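Local coordinates for sarcolemmal membrane-associated protein (Homo sapiens, PDB 6AR0) that joins the STRIPAK phosphatase-kinase complex that dephosphorylates STK3 and so restrains Hippo signalling, represented here by its FHA domain, at residues G65-Q70 with I125-P130; I102-V107 with H118-S123. All blocks are in the same frame, centred on the assembly; numbering follows the deposited sequence.

Contact 1: residues G65-Q70 with I125-P130; sequences GKFYLQ and IKLFLP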
ATOM      1  N   GLY A  65      16.270   7.504   7.258  1.00 15.17           N
ATOM      2  CA  GLY A  65      15.396   8.416   6.555  1.00 15.93           C
ATOM      3  C   GLY A  65      14.737   7.816   5.340  1.00 14.30           C
ATOM      4  O   GLY A  65      14.189   8.561   4.519  1.00 17.98           O
ATOM      5  N   LYS A  66      14.750   6.491   5.207  1.00 13.97           N
ATOM      6  CA  LYS A  66      14.172   5.811   4.058  1.00 11.65           C
ATOM      7  C   LYS A  66      12.841   5.161   4.436  1.00  9.75           C
ATOM      8  O   LYS A  66      12.631   4.731   5.575  1.00 11.03           O
ATOM      9  CB  LYS A  66      15.125   4.727   3.534  1.00 12.73           C
ATOM     10  CG  LYS A  66      16.425   5.214   2.880  1.00 17.40           C
ATOM     11  CD  LYS A  66      17.270   4.040   2.314  1.00 14.60           C
ATOM     12  CE  LYS A  66      18.479   4.534   1.525  1.00 19.44           C
ATOM     13  NZ  LYS A  66      18.071   5.199   0.260  1.00 17.39           N
ATOM     14  N   PHE A  67      11.954   5.077   3.453  1.00  8.60           N
ATOM     15  CA  PHE A  67      10.659   4.438   3.579  1.00  7.36           C
ATOM     16  C   PHE A  67      10.680   3.143   2.780  1.00  6.74           C
ATOM     17  O   PHE A  67      11.285   3.071   1.695  1.00  7.57           O
ATOM     18  CB  PHE A  67       9.566   5.342   3.002  1.00  7.26           C
ATOM     19  CG  PHE A  67       9.340   6.617   3.763  1.00  8.91           C
ATOM     20  CD1 PHE A  67       8.270   6.744   4.629  1.00  9.34           C
ATOM     21  CD2 PHE A  67      10.175   7.703   3.586  1.00 10.22           C
ATOM     22  CE1 PHE A  67       8.055   7.937   5.314  1.00 12.47           C
ATOM     23  CE2 PHE A  67       9.965   8.889   4.273  1.00 11.81           C
ATOM     24  CZ  PHE A  67       8.901   9.001   5.115  1.00 13.80           C
ATOM     25  N   TYR A  68       9.950   2.140   3.275  1.00  6.50           N
ATOM     26  CA  TYR A  68       9.947   0.832   2.649  1.00  6.38           C
ATOM     27  C   TYR A  68       8.552   0.241   2.573  1.00  6.55           C
ATOM     28  O   TYR A  68       7.689   0.498   3.415  1.00  7.06           O
ATOM     29  CB  TYR A  68      10.798  -0.165   3.429  1.00  7.77           C
ATOM     30  CG  TYR A  68      12.255   0.176   3.406  1.00  8.31           C
ATOM     31  CD1 TYR A  68      13.066  -0.270   2.370  1.00 10.17           C
ATOM     32  CD2 TYR A  68      12.817   0.953   4.389  1.00  9.28           C
ATOM     33  CE1 TYR A  68      14.402   0.027   2.324  1.00 14.19           C
ATOM     34  CE2 TYR A  68      14.174   1.264   4.362  1.00 12.79           C
ATOM     35  CZ  TYR A  68      14.951   0.795   3.317  1.00 12.88           C
ATOM     36  OH  TYR A  68      16.294   1.073   3.253  1.00 19.11           O
ATOM     37  N   LEU A  69       8.380  -0.614   1.575  1.00  6.81           N
ATOM     38  CA  LEU A  69       7.206  -1.444   1.381  1.00  6.86           C
ATOM     39  C   LEU A  69       7.658  -2.886   1.196  1.00  7.01           C
ATOM     40  O   LEU A  69       8.642  -3.152   0.495  1.00  8.75           O
ATOM     41  CB  LEU A  69       6.460  -0.961   0.132  1.00  7.50           C
ATOM     42  CG  LEU A  69       5.164  -1.658  -0.268  1.00  7.26           C
ATOM     43  CD1 LEU A  69       4.112  -1.516   0.816  1.00  8.79           C
ATOM     44  CD2 LEU A  69       4.648  -1.092  -1.586  1.00  8.41           C
ATOM     45  N   GLN A  70       6.957  -3.822   1.833  1.00  7.32           N
ATOM     46  CA  GLN A  70       7.275  -5.236   1.722  1.00  7.74           C
ATOM     47  C   GLN A  70       5.996  -6.027   1.509  1.00  7.60           C
ATOM     48  O   GLN A  70       5.026  -5.860   2.258  1.00  8.50           O
ATOM     49  CB  GLN A  70       7.968  -5.716   2.998  1.00  8.90           C
ATOM     50  CG  GLN A  70       8.370  -7.161   2.956  1.00 10.28           C
ATOM     51  CD  GLN A  70       9.158  -7.544   4.173  1.00 13.52           C
ATOM     52  OE1 GLN A  70       8.903  -7.047   5.274  1.00 15.57           O
ATOM     53  NE2 GLN A  70      10.134  -8.415   3.993  1.00 14.43           N
ATOM     54  N   ILE A 125       1.452   7.612  -3.488  1.00  8.08           N
ATOM     55  CA  ILE A 125       1.926   7.761  -2.113  1.00  8.63           C
ATOM     56  C   ILE A 125       2.853   8.969  -2.058  1.00  9.72           C
ATOM     57  O   ILE A 125       3.768   9.096  -2.877  1.00 12.17           O
ATOM     58  CB  ILE A 125       2.569   6.466  -1.560  1.00  9.81           C
ATOM     59  CG1 ILE A 125       2.655   6.467  -0.025  1.00 10.10           C
ATOM     60  CG2 ILE A 125       3.917   6.185  -2.225  1.00 12.14           C
ATOM     61  CD1 ILE A 125       2.995   5.108   0.615  1.00 11.36           C
ATOM     62  N   LYS A 126       2.596   9.859  -1.107  1.00  8.15           N
ATOM     63  CA  LYS A 126       3.462  10.992  -0.806  1.00  8.74           C
ATOM     64  C   LYS A 126       4.000  10.799   0.601  1.00  8.22           C
ATOM     65  O   LYS A 126       3.270  10.354   1.491  1.00  9.51           O
ATOM     66  CB  LYS A 126       2.697  12.309  -0.923  1.00 10.61           C
ATOM     67  CG  LYS A 126       2.210  12.583  -2.341  1.00 12.76           C
ATOM     68  CD  LYS A 126       3.366  12.895  -3.294  1.00 18.35           C
ATOM     69  CE  LYS A 126       2.887  13.159  -4.707  1.00 29.67           C
ATOM     70  NZ  LYS A 126       2.416  14.562  -4.869  1.00 35.94           N
ATOM     71  N   LEU A 127       5.286  11.055   0.778  1.00  7.73           N
ATOM     72  CA  LEU A 127       6.002  10.629   1.969  1.00  7.91           C
ATOM     73  C   LEU A 127       6.696  11.821   2.604  1.00  8.06           C
ATOM     74  O   LEU A 127       7.334  12.618   1.908  1.00  8.80           O
ATOM     75  CB  LEU A 127       7.063   9.586   1.609  1.00  8.32           C
ATOM     76  CG  LEU A 127       6.509   8.325   0.944  1.00  8.10           C
ATOM     77  CD1 LEU A 127       7.657   7.470   0.419  1.00  9.22           C
ATOM     78  CD2 LEU A 127       5.644   7.537   1.928  1.00  8.10           C
ATOM     79  N   PHE A 128       6.581  11.924   3.926  1.00  7.64           N
ATOM     80  CA  PHE A 128       7.111  13.057   4.677  1.00  8.71           C
ATOM     81  C   PHE A 128       7.874  12.566   5.895  1.00  8.71           C
ATOM     82  O   PHE A 128       7.395  11.697   6.634  1.00  8.57           O
ATOM     83  CB  PHE A 128       5.984  14.012   5.089  1.00  9.38           C
ATOM     84  CG  PHE A 128       5.177  14.462   3.924  1.00  9.62           C
ATOM     85  CD1 PHE A 128       5.559  15.552   3.162  1.00 11.76           C
ATOM     86  CD2 PHE A 128       4.079  13.729   3.527  1.00  9.83           C
ATOM     87  CE1 PHE A 128       4.829  15.910   2.037  1.00 13.30           C
ATOM     88  CE2 PHE A 128       3.347  14.097   2.416  1.00 13.01           C
ATOM     89  CZ  PHE A 128       3.722  15.195   1.673  1.00 13.82           C
ATOM     90  N   LEU A 129       9.058  13.149   6.096  1.00 10.65           N
ATOM     91  CA  LEU A 129       9.881  12.868   7.247  1.00 11.23           C
ATOM     92  C   LEU A 129       9.199  13.371   8.520  1.00 11.77           C
ATOM     93  O   LEU A 129       8.294  14.205   8.465  1.00 11.72           O
ATOM     94  CB  LEU A 129      11.232  13.560   7.074  1.00 13.78           C
ATOM     95  CG  LEU A 129      12.012  13.260   5.789  1.00 16.18           C
ATOM     96  CD1 LEU A 129      13.262  14.110   5.700  1.00 21.06           C
ATOM     97  CD2 LEU A 129      12.359  11.784   5.694  1.00 18.27           C
ATOM     98  N   PRO A 130       9.636  12.896   9.688  1.00 13.52           N
ATOM     99  CA  PRO A 130       9.002  13.357  10.933  1.00 15.23           C
ATOM    100  C   PRO A 130       9.009  14.857  11.099  1.00 15.49           C
ATOM    101  O   PRO A 130       8.074  15.404  11.695  1.00 18.88           O
ATOM    102  CB  PRO A 130       9.819  12.662  12.025  1.00 16.39           C
ATOM    103  CG  PRO A 130      10.291  11.421  11.371  1.00 16.21           C
ATOM    104  CD  PRO A 130      10.570  11.790   9.933  1.00 14.82           C
TER

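Contact 2: residues I102-V107 with H118-S123; sequences IIQFGV and HGCIVS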
ATOM      1  N   ILE A 102       3.639   5.270  -7.472  1.00  7.85           N
ATOM      2  CA  ILE A 102       2.318   4.672  -7.635  1.00  7.95           C
ATOM      3  C   ILE A 102       2.398   3.259  -7.071  1.00  7.38           C
ATOM      4  O   ILE A 102       3.170   2.428  -7.555  1.00  8.54           O
ATOM      5  CB  ILE A 102       1.880   4.650  -9.106  1.00  9.50           C
ATOM      6  CG1 ILE A 102       1.879   6.067  -9.693  1.00 12.20           C
ATOM      7  CG2 ILE A 102       0.518   3.979  -9.236  1.00 11.58           C
ATOM      8  CD1 ILE A 102       1.014   7.042  -8.951  1.00 19.38           C
ATOM      9  N   ILE A 103       1.622   2.986  -6.038  1.00  7.09           N
ATOM     10  CA  ILE A 103       1.657   1.721  -5.316  1.00  7.48           C
ATOM     11  C   ILE A 103       0.346   0.993  -5.560  1.00  7.85           C
ATOM     12  O   ILE A 103      -0.726   1.589  -5.439  1.00  9.70           O
ATOM     13  CB  ILE A 103       1.801   2.021  -3.808  1.00 12.10           C
ATOM     14  CG1 ILE A 103       3.006   2.917  -3.532  1.00 12.34           C
ATOM     15  CG2 ILE A 103       1.819   0.757  -2.986  1.00 11.50           C
ATOM     16  CD1 ILE A 103       4.247   2.291  -3.964  1.00 11.97           C
ATOM     17  N   GLN A 104       0.419  -0.299  -5.861  1.00  8.11           N
ATOM     18  CA  GLN A 104      -0.761  -1.090  -6.182  1.00  7.49           C
ATOM     19  C   GLN A 104      -0.796  -2.344  -5.321  1.00  7.64           C
ATOM     20  O   GLN A 104       0.219  -3.019  -5.151  1.00  8.30           O
ATOM     21  CB  GLN A 104      -0.764  -1.458  -7.667  1.00  8.15           C
ATOM     22  CG  GLN A 104      -1.911  -2.352  -8.079  1.00  9.38           C
ATOM     23  CD  GLN A 104      -1.918  -2.611  -9.564  1.00 10.57           C
ATOM     24  OE1 GLN A 104      -1.710  -1.685 -10.358  1.00 13.06           O
ATOM     25  NE2 GLN A 104      -2.162  -3.853  -9.966  1.00 11.53           N
ATOM     26  N   PHE A 105      -1.973  -2.654  -4.788  1.00  8.07           N
ATOM     27  CA  PHE A 105      -2.206  -3.874  -4.021  1.00  8.01           C
ATOM     28  C   PHE A 105      -3.269  -4.683  -4.746  1.00  8.59           C
ATOM     29  O   PHE A 105      -4.396  -4.214  -4.943  1.00  8.90           O
ATOM     30  CB  PHE A 105      -2.659  -3.565  -2.598  1.00  8.64           C
ATOM     31  CG  PHE A 105      -1.777  -2.583  -1.893  1.00  7.93           C
ATOM     32  CD1 PHE A 105      -0.452  -2.881  -1.630  1.00  9.22           C
ATOM     33  CD2 PHE A 105      -2.244  -1.329  -1.530  1.00  9.92           C
ATOM     34  CE1 PHE A 105       0.373  -1.968  -0.992  1.00  9.84           C
ATOM     35  CE2 PHE A 105      -1.418  -0.414  -0.897  1.00 10.70           C
ATOM     36  CZ  PHE A 105      -0.121  -0.726  -0.635  1.00 10.27           C
ATOM     37  N   GLY A 106      -2.909  -5.904  -5.124  1.00 12.15           N
ATOM     38  CA  GLY A 106      -3.770  -6.746  -5.928  1.00 11.98           C
ATOM     39  C   GLY A 106      -3.691  -6.384  -7.399  1.00 11.89           C
ATOM     40  O   GLY A 106      -2.913  -5.528  -7.831  1.00 12.01           O
ATOM     41  N   VAL A 107      -4.521  -7.078  -8.183  1.00 11.80           N
ATOM     42  CA  VAL A 107      -4.748  -6.782  -9.594  1.00 11.85           C
ATOM     43  C   VAL A 107      -6.252  -6.872  -9.829  1.00 11.57           C
ATOM     44  O   VAL A 107      -6.984  -7.491  -9.053  1.00 12.57           O
ATOM     45  CB  VAL A 107      -4.002  -7.778 -10.519  1.00 12.31           C
ATOM     46  CG1 VAL A 107      -2.478  -7.684 -10.317  1.00 13.34           C
ATOM     47  CG2 VAL A 107      -4.510  -9.217 -10.305  1.00 14.04           C
ATOM     48  N   HIS A 118     -13.547  -7.276 -10.414  1.00 12.16           N
ATOM     49  CA  HIS A 118     -13.229  -6.639  -9.145  1.00 12.00           C
ATOM     50  C   HIS A 118     -11.950  -5.838  -9.264  1.00 11.65           C
ATOM     51  O   HIS A 118     -10.914  -6.370  -9.684  1.00 13.45           O
ATOM     52  CB  HIS A 118     -13.030  -7.702  -8.079  1.00 12.38           C
ATOM     53  CG  HIS A 118     -14.260  -8.503  -7.852  1.00 12.48           C
ATOM     54  ND1 HIS A 118     -15.333  -7.996  -7.156  1.00 12.96           N
ATOM     55  CD2 HIS A 118     -14.622  -9.735  -8.279  1.00 13.26           C
ATOM     56  CE1 HIS A 118     -16.304  -8.892  -7.154  1.00 13.69           C
ATOM     57  NE2 HIS A 118     -15.893  -9.960  -7.817  1.00 13.25           N
ATOM     58  N   GLY A 119     -12.003  -4.607  -8.829  1.00 11.40           N
ATOM     59  CA  GLY A 119     -10.848  -3.742  -8.918  1.00 11.56           C
ATOM     60  C   GLY A 119      -9.845  -3.963  -7.788  1.00 11.44           C
ATOM     61  O   GLY A 119     -10.094  -4.645  -6.796  1.00 14.33           O
ATOM     62  N   CYS A 120      -8.676  -3.352  -7.950  1.00 11.53           N
ATOM     63  CA  CYS A 120      -7.581  -3.424  -6.989  1.00 11.52           C
ATOM     64  C   CYS A 120      -7.279  -2.021  -6.468  1.00 11.79           C
ATOM     65  O   CYS A 120      -7.827  -1.021  -6.955  1.00 12.04           O
ATOM     66  CB  CYS A 120      -6.332  -4.046  -7.636  1.00 11.50           C
ATOM     67  SG  CYS A 120      -5.652  -3.118  -9.016  1.00 11.75           S
ATOM     68  N   ILE A 121      -6.406  -1.922  -5.467  1.00  7.77           N
ATOM     69  CA  ILE A 121      -6.071  -0.620  -4.906  1.00  8.10           C
ATOM     70  C   ILE A 121      -4.877  -0.069  -5.671  1.00  7.63           C
ATOM     71  O   ILE A 121      -3.827  -0.714  -5.740  1.00  8.69           O
ATOM     72  CB  ILE A 121      -5.772  -0.734  -3.410  1.00  8.59           C
ATOM     73  CG1 ILE A 121      -7.016  -1.192  -2.642  1.00  9.46           C
ATOM     74  CG2 ILE A 121      -5.216   0.576  -2.858  1.00  8.52           C
ATOM     75  CD1 ILE A 121      -8.186  -0.234  -2.664  1.00  9.92           C
ATOM     76  N   VAL A 122      -5.043   1.120  -6.256  1.00  7.86           N
ATOM     77  CA  VAL A 122      -3.976   1.809  -6.976  1.00  8.08           C
ATOM     78  C   VAL A 122      -3.890   3.208  -6.376  1.00  7.49           C
ATOM     79  O   VAL A 122      -4.866   3.967  -6.422  1.00  8.10           O
ATOM     80  CB  VAL A 122      -4.222   1.881  -8.497  1.00  8.80           C
ATOM     81  CG1 VAL A 122      -2.991   2.426  -9.202  1.00 10.01           C
ATOM     82  CG2 VAL A 122      -4.602   0.513  -9.067  1.00  9.84           C
ATOM     83  N   SER A 123      -2.737   3.544  -5.808  1.00  7.51           N
ATOM     84  CA  SER A 123      -2.609   4.761  -5.014  1.00  7.94           C
ATOM     85  C   SER A 123      -1.360   5.533  -5.404  1.00  9.37           C
ATOM     86  O   SER A 123      -0.338   4.948  -5.767  1.00 14.71           O
ATOM     87  CB  SER A 123      -2.514   4.368  -3.529  1.00  8.76           C
ATOM     88  OG  SER A 123      -2.502   5.415  -2.583  1.00 12.72           O
TER

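Contact 1: residues G65-Q70 with I125-P130
The backbones of 65-70 and 125-130 stay well apart, the CA atoms of Gly65 and Leu129 lying 7.1 Å from each other, too far for strand pairing, and the contact is made by apolar groups that meet in the interior between two sheets. The ring of Phe67 is the centrepiece. Its CG lies beside the backbone N and anti to the carbonyl carbon (chi1 -67°), which carries the ring toward Leu127, and the two side chains meet tip to tip. Leu127 CB stands over the ring centre, 3.9 Å from the centroid and only 8° off the normal, a well-centred CH-pi contact. The branches of Leu127 cover the inner part of the ring: CD1 is 3.8 Å from Phe67 CG, and CD2 approaches Phe67 CD1 just as closely. At the outer end Phe67 CZ comes 3.4 Å from Phe128 O, which sits in the ring plane at the edge, an orientation in which the partly positive ring hydrogens probably face the carbonyl favourably. Leu129 CD2 arrives obliquely, 4.0 Å from Phe67 CE2, and also touches Gly65 O. An alanine in place of Phe67 would lose the face under Leu127 and the edge beside Phe128 O, and would probably loosen the packing of the two sheets at this end. The arrangement is that of a beta sandwich, as expected for an FHA domain: strand 66-71 lies between strands 56-61 and 95-97 in one sheet, and strand 117-128 beside strand 5-10 in the other. Phe60 meets the Phe67 ring with planes at about 45°, Ala6 and Ala135 pack on Leu127, and the Leu127 N-H is bonded to Ser99 OG.

Contact 2: residues I102-V107 with H118-S123
The Phe105 ring receives Ile121 at its edge, near the ring plane, where Phe105 CD2 lies 3.8 Å from Ile121 CG2; segment 118-123 puts nothing over either face. The second flat group, the Gln104 amide, has Cys120 SG above its plane, 3.7 Å from Gln104 NE2. In that plane, Gln104 NE2 donates to Gly106 O over 2.8 Å at 164°, a nearly straight bond that fixes which end of the amide carries nitrogen. Gln104 and Val122 lie side by side, with Val122 CG2 on the same face as the sulfur, 3.9 Å from Gln104 OE1. Cys120 SG reaches the amide by taking the crowded position between backbone N and carbonyl carbon (chi1 62°), while its CB presses on the backbone turn after the strand, 3.3 Å from Phe105 O. At the other end of the ladder Ile102 CG2 crosses Val122 CG1 obliquely. Beneath these side chains runs a regular antiparallel ladder, its strand axes 4.7 Å apart at 169°. Three of its bonds, Ile103 N to Ser123 O, Ser123 N to Ile103 O and Phe105 N to Ile121 O, measure 2.8 Å. The fourth, Ile121 N to Phe105 O, is longer at 3.1 Å. Ile103-Ser123 and Phe105-Ile121 are thus hydrogen-bonded pairs flanking the non-hydrogen-bonded pair Gln104-Val122, so Ile103, Phe105, Ile121 and Ser123 share one face of the sheet, and Gln104 and Val122 the other. In this FHA beta sandwich, the face with Ile103 and Phe105 packs on Leu69 of the other sheet. Strand 102-105 is an inner strand: on its far side it pairs with strand 78-80, Gln104 bonding to Phe79 through the backbone. Strand 117-128 goes on to pair with strand 5-10, and Ser123 OG is bonded to Thr9 O.

After strand 5-10 and the first strands of the other sheet, the chain supplies 65-70, the opening half of contact 1. It visits the sheet of strand 5-10 through strands 78-80 and 83-84, comes back as strand 95-97 beside 66-71, and crosses again to enter 102-107. After strand 109-110 it returns as 118-123, closing contact 2. The same strand, 117-128, runs on into 125-130 and closes contact 1, so the shorter loop lies within the longer. Contact 2 joins neighbours inside one sheet; contact 1 joins that sheet to the other. Their centres are 18 Å apart, yet Ile103 bridges them, its CG1 3.6 Å from Ile125 CG2 and its CG2 3.7 Å from Leu69 CD2.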